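Local coordinates for protein peptidyl-tRNA hydrolase (Thermoplasma acidophilum, PDB 1RLK) that probably hydrolyses peptidyl-tRNAs that drop off the ribosome during protein synthesis, releasing the N-acyl amino acid from the tRNA, at residues A[31-34]-A[35-39]; A[63-66]-A[67-70]; A[17-20]-A[21-25]; A[101-104]-A[105-108]. All coordinates share one frame; numbering follows the deposited sequence.

Contact 1: A[31-34]-A[35-39]; sequences CAIR and SMKIN
S35 turns its hydroxyl back onto the carbonyl of C31, one turn earlier in the same helix, and so shows how a buried serine can be satisfied locally. OG donates to C31 O at 2.9 Å, and the backbone N of S35 donates to that same oxygen, the two donors arriving from opposite faces of the carbonyl plane. The first torsion explains the reach: OG stands beside its own backbone N (chi1 -68°), which brings it down over the preceding turn. This is the tight, inward side. C31 is buried here too, and S35 OG also makes a weak hydrogen bond with the carbonyl oxygen of G100.

The segments form the last turns of helix 17-38, where i to i+4 backbone bonds run from M36 N to A32 O and from I38 N to R34 O; N39 is the first residue to leave helical geometry.

Toward solvent the packing is looser. I33, exposed, meets M36 slantwise, the methyl CE lying 4.2 Å from I33 CG1. K37 runs alongside I33 in the same direction, its CE and NZ both in van der Waals contact with the methyl CG2 of I33 (NZ at 4.0 Å). M36 touches F43 of helix 40-48. R34 and I38 form a separate pair near V77, which both of them touch, as does S35. They too run side by side, CG of R34 being 3.9 Å from CD1 of I38, while the arginine's NH1 goes on to a salt bridge with E79.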
loop_
_atom_site.group_PDB
_atom_site.type_symbol
_atom_site.label_atom_id
_atom_site.label_comp_id
_atom_site.label_asym_id
_atom_site.label_seq_id
_atom_site.Cartn_x
_atom_site.Cartn_y
_atom_site.Cartn_z
ATOM N N CYS A 31 2.973 -6.550 -2.239
ATOM C CA CYS A 31 3.178 -5.784 -3.463
ATOM C C CYS A 31 4.520 -6.107 -4.097
ATOM O O CYS A 31 4.628 -6.221 -5.311
ATOM C CB CYS A 31 3.058 -4.286 -3.188
ATOM S SG CYS A 31 1.372 -3.752 -2.914
ATOM N N ALA A 32 5.544 -6.261 -3.267
ATOM C CA ALA A 32 6.904 -6.472 -3.755
ATOM C C ALA A 32 7.028 -7.825 -4.452
ATOM O O ALA A 32 7.594 -7.917 -5.522
ATOM C CB ALA A 32 7.923 -6.359 -2.600
ATOM N N ILE A 33 6.488 -8.862 -3.827
ATOM C CA ILE A 33 6.526 -10.212 -4.377
ATOM C C ILE A 33 5.710 -10.318 -5.665
ATOM O O ILE A 33 6.188 -10.875 -6.639
ATOM C CB ILE A 33 6.084 -11.250 -3.309
ATOM C CG1 ILE A 33 7.195 -11.375 -2.259
ATOM C CG2 ILE A 33 5.785 -12.608 -3.961
ATOM C CD1 ILE A 33 6.921 -12.340 -1.133
ATOM N N ARG A 34 4.494 -9.782 -5.680
ATOM C CA ARG A 34 3.705 -9.746 -6.911
ATOM C C ARG A 34 4.453 -8.987 -8.024
ATOM O O ARG A 34 4.507 -9.432 -9.174
ATOM C CB ARG A 34 2.337 -9.121 -6.643
ATOM C CG ARG A 34 1.489 -8.932 -7.900
ATOM C CD ARG A 34 0.027 -8.678 -7.653
ATOM N NE ARG A 34 -0.540 -9.562 -6.629
ATOM C CZ ARG A 34 -1.235 -9.161 -5.560
ATOM N NH1 ARG A 34 -1.472 -7.861 -5.331
ATOM N NH2 ARG A 34 -1.687 -10.073 -4.699
ATOM N N SER A 35 5.064 -7.855 -7.671
ATOM C CA SER A 35 5.749 -7.021 -8.661
ATOM C C SER A 35 6.989 -7.721 -9.198
ATOM O O SER A 35 7.355 -7.557 -10.359
ATOM C CB SER A 35 6.109 -5.660 -8.080
ATOM O OG SER A 35 4.943 -4.894 -7.835
ATOM N N MET A 36 7.622 -8.525 -8.355
ATOM C CA MET A 36 8.762 -9.337 -8.774
ATOM C C MET A 36 8.350 -10.352 -9.845
ATOM O O MET A 36 9.124 -10.658 -10.752
ATOM C CB MET A 36 9.353 -10.061 -7.561
ATOM C CG MET A 36 10.724 -10.656 -7.787
ATOM S SD MET A 36 11.491 -11.400 -6.304
ATOM C CE MET A 36 10.123 -11.576 -5.215
ATOM N N LYS A 37 7.131 -10.858 -9.726
ATOM C CA LYS A 37 6.578 -11.818 -10.679
ATOM C C LYS A 37 6.157 -11.170 -12.016
ATOM O O LYS A 37 6.601 -11.604 -13.083
ATOM C CB LYS A 37 5.389 -12.565 -10.049
ATOM C CG LYS A 37 5.782 -13.479 -8.883
ATOM C CD LYS A 37 4.602 -14.356 -8.394
ATOM C CE LYS A 37 4.898 -15.077 -7.070
ATOM N NZ LYS A 37 3.688 -15.150 -6.171
ATOM N N ILE A 38 5.323 -10.136 -11.954
ATOM C CA ILE A 38 4.670 -9.594 -13.144
ATOM C C ILE A 38 5.278 -8.298 -13.675
ATOM O O ILE A 38 4.962 -7.885 -14.789
ATOM C CB ILE A 38 3.153 -9.405 -12.902
ATOM C CG1 ILE A 38 2.868 -8.191 -12.013
ATOM C CG2 ILE A 38 2.548 -10.678 -12.308
ATOM C CD1 ILE A 38 1.370 -7.997 -11.690
ATOM N N ASN A 39 6.148 -7.672 -12.885
ATOM C CA ASN A 39 6.723 -6.365 -13.205
ATOM C C ASN A 39 8.199 -6.323 -12.800
ATOM O O ASN A 39 8.648 -5.411 -12.097
ATOM C CB ASN A 39 5.923 -5.269 -12.484
ATOM C CG ASN A 39 5.961 -3.932 -13.207
ATOM O OD1 ASN A 39 6.353 -3.856 -14.368
ATOM N ND2 ASN A 39 5.535 -2.869 -12.523
#

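Contact 2: A[63-66]-A[67-70]; sequences EIME and IKRM
E66 and R69 point the same way from neighbouring turns of one helix, an i to i+3 pair whose charged ends meet in a salt bridge. NH2 of R69 lies 2.6 Å from OE2 of E66 and its N-H aims at that oxygen at 161°. A second, weak bond comes from R69 NE to the same OE2, so one carboxylate oxygen takes both donors along one edge of the guanidinium. The two flat groups are not coplanar: their planes stand 59° apart. The oxygen lies close to the guanidinium plane, whereas seen from the glutamate the nitrogen approaches on the syn side but well out of the carboxylate plane. Bends in both chains make this possible, at chi2 of E66 (67°) and at chi3 of R69, each folding the end of its chain towards the other.

M70 crosses E66 at a slant on the next turn, its methyl CE 3.8 Å from CG of the glutamate and 3.6 Å from OE2. Deeper down, I67 lays CG1 against the carbonyl of E63, 3.4 Å from E63 O, the oxygen that accepts its backbone N-H.

K68 turns its end away from this turn and is held by D72 in a salt bridge and by N78 in a hydrogen bond, and E63 bonds through OE1 to Y114. Helix 61-74 lies against the sheet through I64 and I67, which both touch V58 of strand 53-58 and I97 of strand 94-103; I64 also meets R10 and I67 meets A8 on strand 3-10, while M65 and K68 pack on I80 of strand 78-82.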
loop_
_atom_site.group_PDB
_atom_site.type_symbol
_atom_site.label_atom_id
_atom_site.label_comp_id
_atom_site.label_asym_id
_atom_site.label_seq_id
_atom_site.Cartn_x
_atom_site.Cartn_y
_atom_site.Cartn_z
ATOM N N GLU A 63 -11.625 6.179 1.509
ATOM C CA GLU A 63 -10.394 6.651 0.862
ATOM C C GLU A 63 -9.558 5.481 0.375
ATOM O O GLU A 63 -9.052 5.510 -0.731
ATOM C CB GLU A 63 -9.550 7.526 1.800
ATOM C CG GLU A 63 -10.264 8.726 2.410
ATOM C CD GLU A 63 -10.779 9.709 1.381
ATOM O OE1 GLU A 63 -10.223 9.774 0.263
ATOM O OE2 GLU A 63 -11.761 10.425 1.707
ATOM N N ILE A 64 -9.411 4.451 1.206
ATOM C CA ILE A 64 -8.769 3.197 0.765
ATOM C C ILE A 64 -9.365 2.690 -0.554
ATOM O O ILE A 64 -8.642 2.339 -1.480
ATOM C CB ILE A 64 -8.912 2.096 1.853
ATOM C CG1 ILE A 64 -8.198 2.494 3.142
ATOM C CG2 ILE A 64 -8.373 0.755 1.357
ATOM C CD1 ILE A 64 -6.677 2.517 3.028
ATOM N N MET A 65 -10.691 2.666 -0.643
ATOM C CA MET A 65 -11.362 2.098 -1.816
ATOM C C MET A 65 -11.250 3.010 -3.051
ATOM O O MET A 65 -11.220 2.544 -4.201
ATOM C CB MET A 65 -12.829 1.798 -1.470
ATOM C CG MET A 65 -13.001 0.774 -0.336
ATOM S SD MET A 65 -11.982 -0.709 -0.564
ATOM C CE MET A 65 -12.546 -1.282 -2.065
ATOM N N GLU A 66 -11.122 4.310 -2.815
ATOM C CA GLU A 66 -10.899 5.265 -3.895
ATOM C C GLU A 66 -9.518 5.072 -4.508
ATOM O O GLU A 66 -9.360 5.110 -5.709
ATOM C CB GLU A 66 -11.027 6.692 -3.347
ATOM C CG GLU A 66 -10.902 7.772 -4.398
ATOM C CD GLU A 66 -12.058 7.757 -5.377
ATOM O OE1 GLU A 66 -13.152 7.246 -5.025
ATOM O OE2 GLU A 66 -11.868 8.265 -6.503
ATOM N N ILE A 67 -8.518 4.864 -3.659
ATOM C CA ILE A 67 -7.154 4.577 -4.092
ATOM C C ILE A 67 -7.135 3.297 -4.938
ATOM O O ILE A 67 -6.561 3.245 -6.035
ATOM C CB ILE A 67 -6.244 4.454 -2.825
ATOM C CG1 ILE A 67 -6.009 5.837 -2.217
ATOM C CG2 ILE A 67 -4.892 3.827 -3.149
ATOM C CD1 ILE A 67 -5.464 5.811 -0.807
ATOM N N LYS A 68 -7.788 2.260 -4.407
ATOM C CA LYS A 68 -7.939 0.995 -5.101
ATOM C C LYS A 68 -8.494 1.254 -6.495
ATOM O O LYS A 68 -7.914 0.842 -7.484
ATOM C CB LYS A 68 -8.884 0.083 -4.286
ATOM C CG LYS A 68 -9.330 -1.221 -5.006
ATOM C CD LYS A 68 -8.212 -2.192 -5.054
ATOM C CE LYS A 68 -8.622 -3.591 -5.517
ATOM N NZ LYS A 68 -7.721 -4.022 -6.629
ATOM N N ARG A 69 -9.619 1.955 -6.564
ATOM C CA ARG A 69 -10.251 2.269 -7.856
ATOM C C ARG A 69 -9.260 2.887 -8.837
ATOM O O ARG A 69 -9.168 2.464 -9.996
ATOM C CB ARG A 69 -11.454 3.207 -7.680
ATOM C CG ARG A 69 -12.206 3.482 -8.994
ATOM C CD ARG A 69 -13.281 4.559 -8.909
ATOM N NE ARG A 69 -12.737 5.885 -8.597
ATOM C CZ ARG A 69 -12.016 6.638 -9.433
ATOM N NH1 ARG A 69 -11.722 6.232 -10.665
ATOM N NH2 ARG A 69 -11.586 7.830 -9.038
ATOM N N MET A 70 -8.512 3.885 -8.376
ATOM C CA MET A 70 -7.570 4.580 -9.253
ATOM C C MET A 70 -6.406 3.705 -9.658
ATOM O O MET A 70 -6.003 3.706 -10.806
ATOM C CB MET A 70 -7.048 5.845 -8.577
ATOM C CG MET A 70 -8.131 6.820 -8.222
ATOM S SD MET A 70 -7.462 8.456 -8.077
ATOM C CE MET A 70 -8.372 9.057 -6.853
#

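Contact 3: A[17-20]-A[21-25]; sequences KGKI and AAQVA
K19 and Q23 sit one turn apart on the first turns of helix 17-38, in the alpha/beta fold of the PTH2 family, and their side chains cross with the lysine methylenes against the amide. CE of K19 comes within 3.6 Å of NE2 of Q23. The lysine leaves with CG opposite its backbone N (chi1 179°) and bends at chi2. The glutamine is folded instead, CG lying beside its own backbone N and the chain turning again at chi2 (-61°), so that CG rests 3.1 Å from the carbonyl oxygen of K19 and the amide is carried past the lysine chain.

Both polar ends find partners beyond these turns: K19 NZ forms a salt bridge with D83, and Q23 OE1 is hydrogen-bonded to T95. A sulfate ion, probably from the crystallisation liquor, lies about 3 Å from the side chain of Q23.

I20 and V24 make the apolar counterpart, touching through their CG2 methyls at 4.3 Å. V24 touches I7 and V9 of strand 3-10, and I20 packs on M15 and L117. The CB methyls of A21 and A22 lie against the carbonyl oxygens of earlier residues, both 3.6 Å from G18 O. Successive i to i+4 bonds link the turns, among them A22 N to G18 O, and V24 N donates almost straight to I20 O, 2.9 Å away with an angle of 171° at the hydrogen.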
loop_
_atom_site.group_PDB
_atom_site.type_symbol
_atom_site.label_atom_id
_atom_site.label_comp_id
_atom_site.label_asym_id
_atom_site.label_seq_id
_atom_site.Cartn_x
_atom_site.Cartn_y
_atom_site.Cartn_z
ATOM N N LYS A 17 1.583 2.237 17.114
ATOM C CA LYS A 17 2.779 2.389 16.279
ATOM C C LYS A 17 3.269 1.063 15.706
ATOM O O LYS A 17 3.642 0.989 14.551
ATOM C CB LYS A 17 3.919 3.005 17.109
ATOM C CG LYS A 17 4.388 4.358 16.642
ATOM C CD LYS A 17 5.383 4.991 17.644
ATOM C CE LYS A 17 4.767 6.187 18.395
ATOM N NZ LYS A 17 5.520 6.510 19.653
ATOM N N GLY A 18 3.310 0.039 16.543
ATOM C CA GLY A 18 3.760 -1.280 16.137
ATOM C C GLY A 18 2.820 -1.971 15.164
ATOM O O GLY A 18 3.258 -2.566 14.189
ATOM N N LYS A 19 1.526 -1.907 15.440
ATOM C CA LYS A 19 0.539 -2.473 14.543
ATOM C C LYS A 19 0.582 -1.786 13.164
ATOM O O LYS A 19 0.522 -2.450 12.145
ATOM C CB LYS A 19 -0.873 -2.418 15.149
ATOM C CG LYS A 19 -1.918 -2.992 14.186
ATOM C CD LYS A 19 -3.043 -3.731 14.849
ATOM C CE LYS A 19 -3.741 -4.624 13.841
ATOM N NZ LYS A 19 -4.899 -5.348 14.446
ATOM N N ILE A 20 0.716 -0.463 13.140
ATOM C CA ILE A 20 0.817 0.276 11.886
ATOM C C ILE A 20 2.022 -0.208 11.074
ATOM O O ILE A 20 1.894 -0.480 9.892
ATOM C CB ILE A 20 0.903 1.807 12.142
ATOM C CG1 ILE A 20 -0.456 2.337 12.610
ATOM C CG2 ILE A 20 1.314 2.550 10.878
ATOM C CD1 ILE A 20 -0.397 3.777 13.153
ATOM N N ALA A 21 3.179 -0.323 11.720
ATOM C CA ALA A 21 4.368 -0.829 11.055
ATOM C C ALA A 21 4.131 -2.218 10.471
ATOM O O ALA A 21 4.494 -2.481 9.348
ATOM C CB ALA A 21 5.554 -0.856 12.013
ATOM N N ALA A 22 3.517 -3.108 11.244
ATOM C CA ALA A 22 3.253 -4.472 10.778
ATOM C C ALA A 22 2.311 -4.472 9.583
ATOM O O ALA A 22 2.504 -5.227 8.646
ATOM C CB ALA A 22 2.666 -5.321 11.903
ATOM N N GLN A 23 1.292 -3.622 9.613
ATOM C CA GLN A 23 0.313 -3.572 8.524
ATOM C C GLN A 23 0.933 -3.005 7.271
ATOM O O GLN A 23 0.716 -3.533 6.175
ATOM C CB GLN A 23 -0.918 -2.751 8.902
ATOM C CG GLN A 23 -1.665 -3.260 10.127
ATOM C CD GLN A 23 -2.188 -4.646 9.964
ATOM O OE1 GLN A 23 -2.930 -4.929 9.018
ATOM N NE2 GLN A 23 -1.815 -5.529 10.890
ATOM N N VAL A 24 1.732 -1.944 7.422
ATOM C CA VAL A 24 2.483 -1.396 6.280
ATOM C C VAL A 24 3.427 -2.448 5.697
ATOM O O VAL A 24 3.524 -2.587 4.463
ATOM C CB VAL A 24 3.255 -0.098 6.668
ATOM C CG1 VAL A 24 4.188 0.332 5.550
ATOM C CG2 VAL A 24 2.259 1.018 6.978
ATOM N N ALA A 25 4.112 -3.204 6.570
ATOM C CA ALA A 25 4.979 -4.294 6.120
ATOM C C ALA A 25 4.215 -5.391 5.356
ATOM O O ALA A 25 4.740 -5.945 4.384
ATOM C CB ALA A 25 5.759 -4.911 7.305
#

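Contact 4: A[101-104]-A[105-108]; sequences PDEE and EKLD
A strand-to-helix junction, where the end of strand 94-103 passes into helix 104-111, is held here by an aspartate just before the turn and a lysine on the first turn. D102 OD1 takes two donors. NZ of K106 reaches it at 3.1 Å in a salt bridge, meeting the oxygen on the syn side but 30° out of the carboxylate plane. The backbone N of E103, 2.8 Å from the same OD1, is met by the anti lone pair of that oxygen, and so the carboxylate is fixed from the main chain as well as by the lysine. K106 gets there through a bend at chi3 (-78°), which sends NZ across the aspartate; E103 OE1 lies farther from the ammonium, at 4.2 Å, its charge probably adding to the attraction.

E103 occupies the N-cap position, and its carbonyl accepts the N-H of L107 as the first i to i+4 bond of the helix. L107 packs CG against CB of D102, 3.9 Å apart, on the buried side. On the outer flank E104 and D108 cross obliquely, and D108 OD2 sits 3.2 Å from CG of E104. The like-charged carboxylates would tend to repel, but E104 OE2 has its own salt bridge with K4.

K4 belongs to strand 3-10, whose backbone also bonds to D102. P101, preceded by a cis peptide, touches M5 of that strand, and L107 touches V6; I76, in the loop after helix 61-74, is contacted by D102, K106 and L107.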
loop_
_atom_site.group_PDB
_atom_site.type_symbol
_atom_site.label_atom_id
_atom_site.label_comp_id
_atom_site.label_asym_id
_atom_site.label_seq_id
_atom_site.Cartn_x
_atom_site.Cartn_y
_atom_site.Cartn_z
ATOM N N PRO A 101 5.836 -1.379 -6.460
ATOM C CA PRO A 101 6.496 -0.125 -6.854
ATOM C C PRO A 101 6.168 0.349 -8.274
ATOM O O PRO A 101 5.867 -0.456 -9.154
ATOM C CB PRO A 101 7.979 -0.471 -6.761
ATOM C CG PRO A 101 8.029 -1.971 -6.988
ATOM C CD PRO A 101 6.798 -2.485 -6.338
ATOM N N ASP A 102 6.202 1.664 -8.467
ATOM C CA ASP A 102 5.950 2.264 -9.779
ATOM C C ASP A 102 6.650 3.624 -9.893
ATOM O O ASP A 102 7.480 3.957 -9.067
ATOM C CB ASP A 102 4.440 2.393 -10.027
ATOM C CG ASP A 102 4.067 2.083 -11.470
ATOM O OD1 ASP A 102 4.665 2.699 -12.383
ATOM O OD2 ASP A 102 3.220 1.225 -11.794
ATOM N N GLU A 103 6.317 4.398 -10.927
ATOM C CA GLU A 103 6.869 5.741 -11.102
ATOM C C GLU A 103 6.210 6.640 -10.096
ATOM O O GLU A 103 4.984 6.685 -10.020
ATOM C CB GLU A 103 6.585 6.291 -12.513
ATOM C CG GLU A 103 7.064 5.407 -13.635
ATOM C CD GLU A 103 6.817 5.997 -15.012
ATOM O OE1 GLU A 103 5.898 6.835 -15.166
ATOM O OE2 GLU A 103 7.546 5.600 -15.944
ATOM N N GLU A 104 7.019 7.376 -9.340
ATOM C CA GLU A 104 6.517 8.332 -8.353
ATOM C C GLU A 104 5.472 9.313 -8.904
ATOM O O GLU A 104 4.491 9.627 -8.239
ATOM C CB GLU A 104 7.694 9.115 -7.743
ATOM C CG GLU A 104 7.280 10.153 -6.708
ATOM C CD GLU A 104 8.425 10.549 -5.774
ATOM O OE1 GLU A 104 9.578 10.625 -6.229
ATOM O OE2 GLU A 104 8.176 10.770 -4.580
ATOM N N GLU A 105 5.694 9.827 -10.105
ATOM C CA GLU A 105 4.751 10.776 -10.710
ATOM C C GLU A 105 3.374 10.138 -10.890
ATOM O O GLU A 105 2.338 10.783 -10.655
ATOM C CB GLU A 105 5.302 11.297 -12.049
ATOM C CG GLU A 105 4.282 11.957 -12.986
ATOM C CD GLU A 105 4.422 13.475 -13.093
ATOM O OE1 GLU A 105 5.554 13.992 -13.120
ATOM O OE2 GLU A 105 3.382 14.154 -13.167
ATOM N N LYS A 106 3.374 8.877 -11.326
ATOM C CA LYS A 106 2.141 8.110 -11.504
ATOM C C LYS A 106 1.456 7.901 -10.157
ATOM O O LYS A 106 0.271 8.197 -10.007
ATOM C CB LYS A 106 2.436 6.759 -12.175
ATOM C CG LYS A 106 1.332 6.238 -13.059
ATOM C CD LYS A 106 1.653 4.836 -13.613
ATOM C CE LYS A 106 2.646 4.880 -14.779
ATOM N NZ LYS A 106 3.291 3.541 -15.041
ATOM N N LEU A 107 2.222 7.429 -9.173
ATOM C CA LEU A 107 1.700 7.149 -7.849
ATOM C C LEU A 107 1.158 8.407 -7.181
ATOM O O LEU A 107 0.147 8.355 -6.517
ATOM C CB LEU A 107 2.760 6.473 -6.967
ATOM C CG LEU A 107 3.162 5.070 -7.439
ATOM C CD1 LEU A 107 4.379 4.555 -6.715
ATOM C CD2 LEU A 107 1.999 4.097 -7.241
ATOM N N ASP A 108 1.808 9.546 -7.398
ATOM C CA ASP A 108 1.363 10.802 -6.790
ATOM C C ASP A 108 0.004 11.259 -7.338
ATOM O O ASP A 108 -0.744 11.933 -6.654
ATOM C CB ASP A 108 2.407 11.903 -7.000
ATOM C CG ASP A 108 3.672 11.687 -6.160
ATOM O OD1 ASP A 108 3.607 11.051 -5.086
ATOM O OD2 ASP A 108 4.783 12.118 -6.518
#

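Overall arrangement
All four contacts are local, made within single helices or, for contact 4, where a strand runs into one. Contacts 1 and 3 share helix 17-38, their centres about 21 Å apart; contact 3 is a surface contact, whereas the other three are partly buried. Contact 2 lies on helix 61-74, on the opposite side of the chain's centre from contact 3. Chemistry follows place: a buried hydroxyl bonds to the backbone in contact 1, salt bridges mark contacts 2 (exposed arginine, partly exposed glutamate) and 4 (buried aspartate, partly exposed lysine), and methylene-to-amide packing marks contact 3. Only contacts 1 and 4 touch, S35 OG lying 3.4 Å from P101 CD.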